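Local coordinates for protein Old Yellow Enzyme (Pichia, PDB 6AGZ) that probably reduces the carbon-carbon double bond of enone compounds asymmetrically, using flavin mononucleotide held in a TIM barrel, at residues V184-D195 and V236-Q247. Residues are numbered along the deposited sequence; the frame is centred on the assembly and turned at random.
Sequences VEVHSAHGYLLD and VAVRLSPYATFQ. With FMN (flavin mononucleotide), chain C.
Neighbouring parallel strands of a TIM barrel, 184-187 and 236-240, pair here and carry flavin-binding residues at their C-terminal ends, a worked example of how this fold builds its active site. Val186 ties the register: its N donates to Ala237 O, and its O accepts Arg239 N at 2.9 Å. Glu185 and Arg239 point to the barrel interior, Val186 and Val238 to the opposite face. With CG anti to the backbone N (chi1 -173°) and a bend at chi3, the Arg239 chain brings its guanidinium edge-on to the flavin; NH1 gives hydrogen bonds to FMN O2 at 2.8 Å and to FMN O2' at 2.9 Å. Glu185 OE2 packs 3.4 Å from Arg239 CB but stays 4.5 Å from Arg239 NE, well out of the guanidinium plane, so the charges are merely near each other and no N-H points at that oxygen; the carboxylate is anchored mainly by Tyr281. A leucine replacing Arg239 would probably leave FMN O2 and O2' without these donors and Glu185 without its nearby positive charge. His187 lays a ring face beneath FMN O2, while its ND1 accepts Ala189 N. Past the strands, Ser241 OG receives His190 N at 3.0 Å, and Gln247 NE2 lies over one face of the Tyr192 ring, offset toward the rim and 3.6 Å from Tyr192 CE2. Strands 106-112 and 281-285 flank the pair in the barrel, and helix 218-231 covers Val186, Ser188 and Val236 from outside.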
ATOM      1  N   VAL A 184     -20.254   0.094 -17.198  1.00 16.25           N
ATOM      2  CA  VAL A 184     -19.154   0.079 -18.149  1.00 17.62           C
ATOM      3  C   VAL A 184     -17.865  -0.009 -17.342  1.00 18.36           C
ATOM      4  O   VAL A 184     -17.658   0.768 -16.403  1.00 19.41           O
ATOM      5  CB  VAL A 184     -19.181   1.309 -19.083  1.00 18.98           C
ATOM      6  CG1 VAL A 184     -18.882   2.614 -18.339  1.00 18.62           C
ATOM      7  CG2 VAL A 184     -18.240   1.111 -20.247  1.00 19.63           C
ATOM      8  N   GLU A 185     -17.033  -0.996 -17.657  1.00 18.27           N
ATOM      9  CA  GLU A 185     -15.849  -1.302 -16.864  1.00 19.23           C
ATOM     10  C   GLU A 185     -14.606  -0.892 -17.637  1.00 19.56           C
ATOM     11  O   GLU A 185     -14.382  -1.358 -18.759  1.00 19.89           O
ATOM     12  CB  GLU A 185     -15.788  -2.786 -16.501  1.00 20.70           C
ATOM     13  CG  GLU A 185     -14.497  -3.179 -15.799  1.00 18.96           C
ATOM     14  CD  GLU A 185     -14.458  -4.644 -15.417  1.00 18.83           C
ATOM     15  OE1 GLU A 185     -15.523  -5.199 -15.076  1.00 19.48           O
ATOM     16  OE2 GLU A 185     -13.363  -5.241 -15.463  1.00 18.91           O
ATOM     17  N   VAL A 186     -13.799  -0.028 -17.032  1.00 17.93           N
ATOM     18  CA  VAL A 186     -12.569   0.443 -17.655  1.00 16.57           C
ATOM     19  C   VAL A 186     -11.479  -0.592 -17.398  1.00 16.63           C
ATOM     20  O   VAL A 186     -11.081  -0.823 -16.252  1.00 17.01           O
ATOM     21  CB  VAL A 186     -12.172   1.824 -17.126  1.00 15.08           C
ATOM     22  CG1 VAL A 186     -10.803   2.192 -17.618  1.00 12.98           C
ATOM     23  CG2 VAL A 186     -13.189   2.865 -17.570  1.00 15.30           C
ATOM     24  N   HIS A 187     -11.011  -1.233 -18.468  1.00 15.66           N
ATOM     25  CA  HIS A 187      -9.915  -2.194 -18.387  1.00 15.93           C
ATOM     26  C   HIS A 187      -8.612  -1.422 -18.231  1.00 16.64           C
ATOM     27  O   HIS A 187      -8.162  -0.751 -19.166  1.00 17.99           O
ATOM     28  CB  HIS A 187      -9.892  -3.079 -19.630  1.00 16.29           C
ATOM     29  CG  HIS A 187      -8.992  -4.271 -19.518  1.00 18.10           C
ATOM     30  ND1 HIS A 187      -7.994  -4.369 -18.571  1.00 18.50           N
ATOM     31  CD2 HIS A 187      -8.940  -5.417 -20.238  1.00 18.11           C
ATOM     32  CE1 HIS A 187      -7.368  -5.524 -18.713  1.00 18.21           C
ATOM     33  NE2 HIS A 187      -7.923  -6.178 -19.717  1.00 17.83           N
ATOM     34  N   SER A 188      -8.011  -1.503 -17.049  1.00 16.26           N
ATOM     35  CA  SER A 188      -6.757  -0.825 -16.749  1.00 15.57           C
ATOM     36  C   SER A 188      -5.748  -1.809 -16.180  1.00 15.29           C
ATOM     37  O   SER A 188      -4.963  -1.481 -15.286  1.00 15.26           O
ATOM     38  CB  SER A 188      -6.982   0.337 -15.783  1.00 15.37           C
ATOM     39  OG  SER A 188      -5.794   1.084 -15.597  1.00 17.03           O
ATOM     40  N   ALA A 189      -5.753  -3.036 -16.696  1.00 16.15           N
ATOM     41  CA  ALA A 189      -4.932  -4.111 -16.164  1.00 16.02           C
ATOM     42  C   ALA A 189      -4.213  -4.835 -17.296  1.00 16.60           C
ATOM     43  O   ALA A 189      -4.445  -4.577 -18.480  1.00 17.15           O
ATOM     44  CB  ALA A 189      -5.780  -5.105 -15.358  1.00 15.53           C
ATOM     45  N   HIS A 190      -3.311  -5.736 -16.902  1.00 17.66           N
ATOM     46  CA  HIS A 190      -2.729  -6.738 -17.798  1.00 19.22           C
ATOM     47  C   HIS A 190      -1.914  -6.108 -18.928  1.00 17.12           C
ATOM     48  O   HIS A 190      -1.881  -6.617 -20.050  1.00 19.41           O
ATOM     49  CB  HIS A 190      -3.811  -7.661 -18.361  1.00 21.84           C
ATOM     50  CG  HIS A 190      -4.504  -8.481 -17.318  1.00 23.99           C
ATOM     51  ND1 HIS A 190      -5.835  -8.826 -17.404  1.00 25.06           N
ATOM     52  CD2 HIS A 190      -4.048  -9.026 -16.164  1.00 24.52           C
ATOM     53  CE1 HIS A 190      -6.170  -9.546 -16.349  1.00 24.58           C
ATOM     54  NE2 HIS A 190      -5.104  -9.683 -15.581  1.00 24.49           N
ATOM     55  N   GLY A 191      -1.236  -5.002 -18.629  1.00 14.83           N
ATOM     56  CA  GLY A 191      -0.293  -4.445 -19.579  1.00 13.64           C
ATOM     57  C   GLY A 191      -0.893  -3.828 -20.820  1.00 12.79           C
ATOM     58  O   GLY A 191      -0.175  -3.617 -21.801  1.00 11.34           O
ATOM     59  N   TYR A 192      -2.192  -3.547 -20.821  1.00 12.30           N
ATOM     60  CA  TYR A 192      -2.804  -2.825 -21.928  1.00 14.57           C
ATOM     61  C   TYR A 192      -2.614  -1.326 -21.685  1.00 17.17           C
ATOM     62  O   TYR A 192      -1.932  -0.919 -20.740  1.00 20.00           O
ATOM     63  CB  TYR A 192      -4.256  -3.267 -22.097  1.00 14.81           C
ATOM     64  CG  TYR A 192      -4.372  -4.744 -22.430  1.00 16.09           C
ATOM     65  CD1 TYR A 192      -4.739  -5.671 -21.462  1.00 16.94           C
ATOM     66  CD2 TYR A 192      -4.080  -5.213 -23.707  1.00 16.82           C
ATOM     67  CE1 TYR A 192      -4.832  -7.022 -21.761  1.00 17.33           C
ATOM     68  CE2 TYR A 192      -4.170  -6.561 -24.014  1.00 15.82           C
ATOM     69  CZ  TYR A 192      -4.546  -7.460 -23.038  1.00 18.17           C
ATOM     70  OH  TYR A 192      -4.636  -8.800 -23.338  1.00 18.53           O
ATOM     71  N   LEU A 193      -3.220  -0.487 -22.534  1.00 15.81           N
ATOM     72  CA  LEU A 193      -2.806   0.914 -22.650  1.00 15.79           C
ATOM     73  C   LEU A 193      -2.764   1.628 -21.301  1.00 14.90           C
ATOM     74  O   LEU A 193      -1.743   2.221 -20.929  1.00 14.26           O
ATOM     75  CB  LEU A 193      -3.733   1.665 -23.607  1.00 14.23           C
ATOM     76  CG  LEU A 193      -3.278   3.113 -23.826  1.00 14.73           C
ATOM     77  CD1 LEU A 193      -2.068   3.169 -24.751  1.00 14.21           C
ATOM     78  CD2 LEU A 193      -4.401   3.995 -24.347  1.00 16.15           C
ATOM     79  N   LEU A 194      -3.872   1.595 -20.560  1.00 15.33           N
ATOM     80  CA  LEU A 194      -3.927   2.335 -19.302  1.00 15.87           C
ATOM     81  C   LEU A 194      -2.910   1.799 -18.304  1.00 15.79           C
ATOM     82  O   LEU A 194      -2.228   2.574 -17.619  1.00 16.80           O
ATOM     83  CB  LEU A 194      -5.337   2.279 -18.722  1.00 16.74           C
ATOM     84  CG  LEU A 194      -6.466   2.622 -19.694  1.00 17.48           C
ATOM     85  CD1 LEU A 194      -7.726   2.869 -18.916  1.00 17.29           C
ATOM     86  CD2 LEU A 194      -6.134   3.830 -20.551  1.00 18.28           C
ATOM     87  N   ASP A 195      -2.787   0.472 -18.215  1.00 15.58           N
ATOM     88  CA  ASP A 195      -1.741  -0.114 -17.387  1.00 16.30           C
ATOM     89  C   ASP A 195      -0.365   0.347 -17.849  1.00 13.93           C
ATOM     90  O   ASP A 195       0.501   0.663 -17.025  1.00 13.68           O
ATOM     91  CB  ASP A 195      -1.843  -1.640 -17.415  1.00 18.13           C
ATOM     92  CG  ASP A 195      -1.103  -2.293 -16.265  1.00 19.23           C
ATOM     93  OD1 ASP A 195      -1.078  -1.704 -15.164  1.00 20.75           O
ATOM     94  OD2 ASP A 195      -0.547  -3.395 -16.461  1.00 20.31           O
ATOM     95  N   VAL A 236     -20.183   2.869 -13.608  1.00 19.88           N
ATOM     96  CA  VAL A 236     -18.771   2.867 -13.975  1.00 17.07           C
ATOM     97  C   VAL A 236     -18.018   1.907 -13.062  1.00 15.78           C
ATOM     98  O   VAL A 236     -18.339   1.781 -11.875  1.00 15.68           O
ATOM     99  CB  VAL A 236     -18.162   4.286 -13.894  1.00 15.74           C
ATOM    100  CG1 VAL A 236     -16.701   4.280 -14.322  1.00 15.09           C
ATOM    101  CG2 VAL A 236     -18.954   5.252 -14.754  1.00 15.91           C
ATOM    102  N   ALA A 237     -17.019   1.230 -13.624  1.00 15.00           N
ATOM    103  CA  ALA A 237     -16.143   0.345 -12.873  1.00 13.90           C
ATOM    104  C   ALA A 237     -14.751   0.408 -13.490  1.00 13.89           C
ATOM    105  O   ALA A 237     -14.517   1.118 -14.471  1.00 15.17           O
ATOM    106  CB  ALA A 237     -16.685  -1.086 -12.860  1.00 13.30           C
ATOM    107  N   VAL A 238     -13.823  -0.352 -12.908  1.00 12.42           N
ATOM    108  CA  VAL A 238     -12.441  -0.377 -13.375  1.00 12.44           C
ATOM    109  C   VAL A 238     -11.810  -1.674 -12.894  1.00 12.27           C
ATOM    110  O   VAL A 238     -12.192  -2.217 -11.853  1.00 15.26           O
ATOM    111  CB  VAL A 238     -11.660   0.868 -12.878  1.00 11.66           C
ATOM    112  CG1 VAL A 238     -11.532   0.854 -11.360  1.00 10.87           C
ATOM    113  CG2 VAL A 238     -10.291   0.959 -13.543  1.00 11.84           C
ATOM    114  N   ARG A 239     -10.851  -2.183 -13.663  1.00 12.46           N
ATOM    115  CA  ARG A 239     -10.094  -3.363 -13.268  1.00 13.49           C
ATOM    116  C   ARG A 239      -8.614  -3.024 -13.168  1.00 13.36           C
ATOM    117  O   ARG A 239      -8.066  -2.325 -14.026  1.00 12.61           O
ATOM    118  CB  ARG A 239     -10.295  -4.525 -14.244  1.00 13.97           C
ATOM    119  CG  ARG A 239      -9.654  -5.815 -13.756  1.00 14.92           C
ATOM    120  CD  ARG A 239     -10.081  -7.016 -14.572  1.00 15.91           C
ATOM    121  NE  ARG A 239     -10.379  -8.155 -13.710  1.00 14.66           N
ATOM    122  CZ  ARG A 239     -10.543  -9.400 -14.143  1.00 15.88           C
ATOM    123  NH1 ARG A 239     -10.429  -9.676 -15.433  1.00 15.53           N
ATOM    124  NH2 ARG A 239     -10.815 -10.371 -13.283  1.00 15.51           N
ATOM    125  N   LEU A 240      -7.975  -3.527 -12.112  1.00 12.94           N
ATOM    126  CA  LEU A 240      -6.560  -3.302 -11.855  1.00 13.46           C
ATOM    127  C   LEU A 240      -5.883  -4.628 -11.537  1.00 13.70           C
ATOM    128  O   LEU A 240      -6.493  -5.532 -10.959  1.00 15.65           O
ATOM    129  CB  LEU A 240      -6.352  -2.319 -10.692  1.00 12.95           C
ATOM    130  CG  LEU A 240      -7.029  -0.952 -10.819  1.00 12.50           C
ATOM    131  CD1 LEU A 240      -7.077  -0.249  -9.471  1.00 11.48           C
ATOM    132  CD2 LEU A 240      -6.312  -0.090 -11.847  1.00 10.87           C
ATOM    133  N   SER A 241      -4.613  -4.737 -11.921  1.00 13.14           N
ATOM    134  CA  SER A 241      -3.810  -5.937 -11.677  1.00 14.25           C
ATOM    135  C   SER A 241      -2.431  -5.516 -11.192  1.00 13.94           C
ATOM    136  O   SER A 241      -1.444  -5.579 -11.935  1.00 14.96           O
ATOM    137  CB  SER A 241      -3.708  -6.799 -12.937  1.00 15.24           C
ATOM    138  OG  SER A 241      -3.018  -6.114 -13.967  1.00 15.86           O
ATOM    139  N   PRO A 242      -2.325  -5.081  -9.934  1.00 14.84           N
ATOM    140  CA  PRO A 242      -1.047  -4.525  -9.453  1.00 14.46           C
ATOM    141  C   PRO A 242       0.117  -5.500  -9.507  1.00 14.13           C
ATOM    142  O   PRO A 242       1.254  -5.073  -9.749  1.00 13.85           O
ATOM    143  CB  PRO A 242      -1.368  -4.117  -8.008  1.00 14.80           C
ATOM    144  CG  PRO A 242      -2.857  -3.975  -7.967  1.00 15.13           C
ATOM    145  CD  PRO A 242      -3.378  -5.013  -8.909  1.00 15.15           C
ATOM    146  N   TYR A 243      -0.122  -6.793  -9.291  1.00 14.87           N
ATOM    147  CA  TYR A 243       0.957  -7.771  -9.232  1.00 16.29           C
ATOM    148  C   TYR A 243       1.287  -8.402 -10.578  1.00 16.49           C
ATOM    149  O   TYR A 243       2.316  -9.077 -10.688  1.00 16.11           O
ATOM    150  CB  TYR A 243       0.611  -8.885  -8.237  1.00 17.85           C
ATOM    151  CG  TYR A 243       0.545  -8.435  -6.797  1.00 18.79           C
ATOM    152  CD1 TYR A 243       1.690  -8.039  -6.120  1.00 18.33           C
ATOM    153  CD2 TYR A 243      -0.661  -8.419  -6.109  1.00 19.57           C
ATOM    154  CE1 TYR A 243       1.636  -7.631  -4.802  1.00 18.42           C
ATOM    155  CE2 TYR A 243      -0.726  -8.013  -4.792  1.00 19.78           C
ATOM    156  CZ  TYR A 243       0.426  -7.619  -4.142  1.00 18.68           C
ATOM    157  OH  TYR A 243       0.369  -7.215  -2.829  1.00 18.37           O
ATOM    158  N   ALA A 244       0.451  -8.205 -11.594  1.00 16.72           N
ATOM    159  CA  ALA A 244       0.655  -8.875 -12.870  1.00 16.85           C
ATOM    160  C   ALA A 244       1.916  -8.370 -13.563  1.00 17.60           C
ATOM    161  O   ALA A 244       2.272  -7.192 -13.479  1.00 17.36           O
ATOM    162  CB  ALA A 244      -0.557  -8.672 -13.779  1.00 17.14           C
ATOM    163  N   THR A 245       2.595  -9.288 -14.253  1.00 17.60           N
ATOM    164  CA  THR A 245       3.768  -8.968 -15.058  1.00 16.95           C
ATOM    165  C   THR A 245       3.537  -9.286 -16.531  1.00 16.96           C
ATOM    166  O   THR A 245       4.496  -9.370 -17.307  1.00 15.39           O
ATOM    167  CB  THR A 245       4.999  -9.714 -14.539  1.00 18.31           C
ATOM    168  OG1 THR A 245       4.711 -11.115 -14.459  1.00 15.84           O
ATOM    169  CG2 THR A 245       5.389  -9.203 -13.158  1.00 18.61           C
ATOM    170  N   PHE A 246       2.281  -9.465 -16.928  1.00 18.79           N
ATOM    171  CA  PHE A 246       1.957  -9.779 -18.311  1.00 18.33           C
ATOM    172  C   PHE A 246       2.253  -8.588 -19.216  1.00 15.58           C
ATOM    173  O   PHE A 246       1.951  -7.440 -18.877  1.00 14.51           O
ATOM    174  CB  PHE A 246       0.483 -10.181 -18.416  1.00 20.52           C
ATOM    175  CG  PHE A 246       0.075 -10.675 -19.777  1.00 22.10           C
ATOM    176  CD1 PHE A 246       0.642 -11.817 -20.316  1.00 23.58           C
ATOM    177  CD2 PHE A 246      -0.901 -10.010 -20.502  1.00 22.89           C
ATOM    178  CE1 PHE A 246       0.256 -12.278 -21.565  1.00 24.15           C
ATOM    179  CE2 PHE A 246      -1.293 -10.467 -21.748  1.00 24.39           C
ATOM    180  CZ  PHE A 246      -0.712 -11.601 -22.281  1.00 24.44           C
ATOM    181  N   GLN A 247       2.863  -8.873 -20.368  1.00 14.56           N
ATOM    182  CA  GLN A 247       3.153  -7.870 -21.394  1.00 16.31           C
ATOM    183  C   GLN A 247       4.023  -6.735 -20.849  1.00 16.91           C
ATOM    184  O   GLN A 247       3.759  -5.551 -21.070  1.00 15.78           O
ATOM    185  CB  GLN A 247       1.862  -7.331 -22.012  1.00 17.09           C
ATOM    186  CG  GLN A 247       1.188  -8.322 -22.948  1.00 18.33           C
ATOM    187  CD  GLN A 247      -0.135  -7.821 -23.489  1.00 18.54           C
ATOM    188  OE1 GLN A 247      -0.519  -8.145 -24.612  1.00 19.12           O
ATOM    189  NE2 GLN A 247      -0.845  -7.036 -22.687  1.00 17.77           N
TER
HETATM  190  N1  FMN C 501      -9.610 -10.333 -18.127  1.00 14.92           N
HETATM  191  C2  FMN C 501      -9.951  -9.058 -18.536  1.00 15.35           C
HETATM  192  O2  FMN C 501      -9.920  -8.126 -17.733  1.00 14.37           O
HETATM  193  N3  FMN C 501     -10.323  -8.822 -19.843  1.00 15.65           N
HETATM  194  C4  FMN C 501     -10.357  -9.864 -20.746  1.00 17.33           C
HETATM  195  O4  FMN C 501     -10.688  -9.664 -21.913  1.00 20.38           O
HETATM  196  C4A FMN C 501     -10.015 -11.147 -20.336  1.00 16.41           C
HETATM  197  N5  FMN C 501     -10.050 -12.184 -21.240  1.00 17.72           N
HETATM  198  C5A FMN C 501      -9.715 -13.459 -20.841  1.00 18.81           C
HETATM  199  C6  FMN C 501      -9.753 -14.500 -21.759  1.00 20.06           C
HETATM  200  C7  FMN C 501      -9.416 -15.789 -21.366  1.00 21.96           C
HETATM  201  C7M FMN C 501      -9.460 -16.911 -22.358  1.00 22.69           C
HETATM  202  C8  FMN C 501      -9.040 -16.038 -20.053  1.00 21.07           C
HETATM  203  C8M FMN C 501      -8.676 -17.429 -19.627  1.00 22.50           C
HETATM  204  C9  FMN C 501      -9.000 -14.996 -19.136  1.00 19.48           C
HETATM  205  C9A FMN C 501      -9.339 -13.703 -19.525  1.00 17.80           C
HETATM  206  N10 FMN C 501      -9.301 -12.661 -18.615  1.00 16.58           N
HETATM  207  C10 FMN C 501      -9.639 -11.383 -19.022  1.00 15.61           C
HETATM  208  C1' FMN C 501      -8.907 -12.919 -17.189  1.00 16.76           C
HETATM  209  C2' FMN C 501     -10.160 -13.379 -16.438  1.00 17.21           C
HETATM  210  O2' FMN C 501     -11.120 -12.346 -16.462  1.00 17.43           O
HETATM  211  C3' FMN C 501      -9.882 -13.798 -14.996  1.00 17.00           C
HETATM  212  O3' FMN C 501      -9.418 -12.694 -14.253  1.00 16.74           O
HETATM  213  C4' FMN C 501      -8.865 -14.934 -14.940  1.00 17.18           C
HETATM  214  O4' FMN C 501      -9.216 -15.930 -15.874  1.00 15.28           O
HETATM  215  C5' FMN C 501      -8.798 -15.567 -13.556  1.00 17.70           C
HETATM  216  O5' FMN C 501     -10.086 -15.988 -13.167  1.00 19.55           O
HETATM  217  P   FMN C 501     -10.436 -17.558 -13.099  1.00 18.30           P
HETATM  218  O1P FMN C 501      -9.399 -18.257 -12.253  1.00 21.30           O
HETATM  219  O2P FMN C 501     -11.801 -17.752 -12.483  1.00 19.09           O
HETATM  220  O3P FMN C 501     -10.430 -18.124 -14.498  1.00 16.81           O
HETATM  221  O   HOH W   1      -3.223  -2.742 -13.574  1.00 16.46           O
HETATM  222  O   HOH W   2       2.359  -3.586 -21.954  1.00 12.00           O
HETATM  223  O   HOH W   3      -0.348  -5.275 -14.662  1.00 14.12           O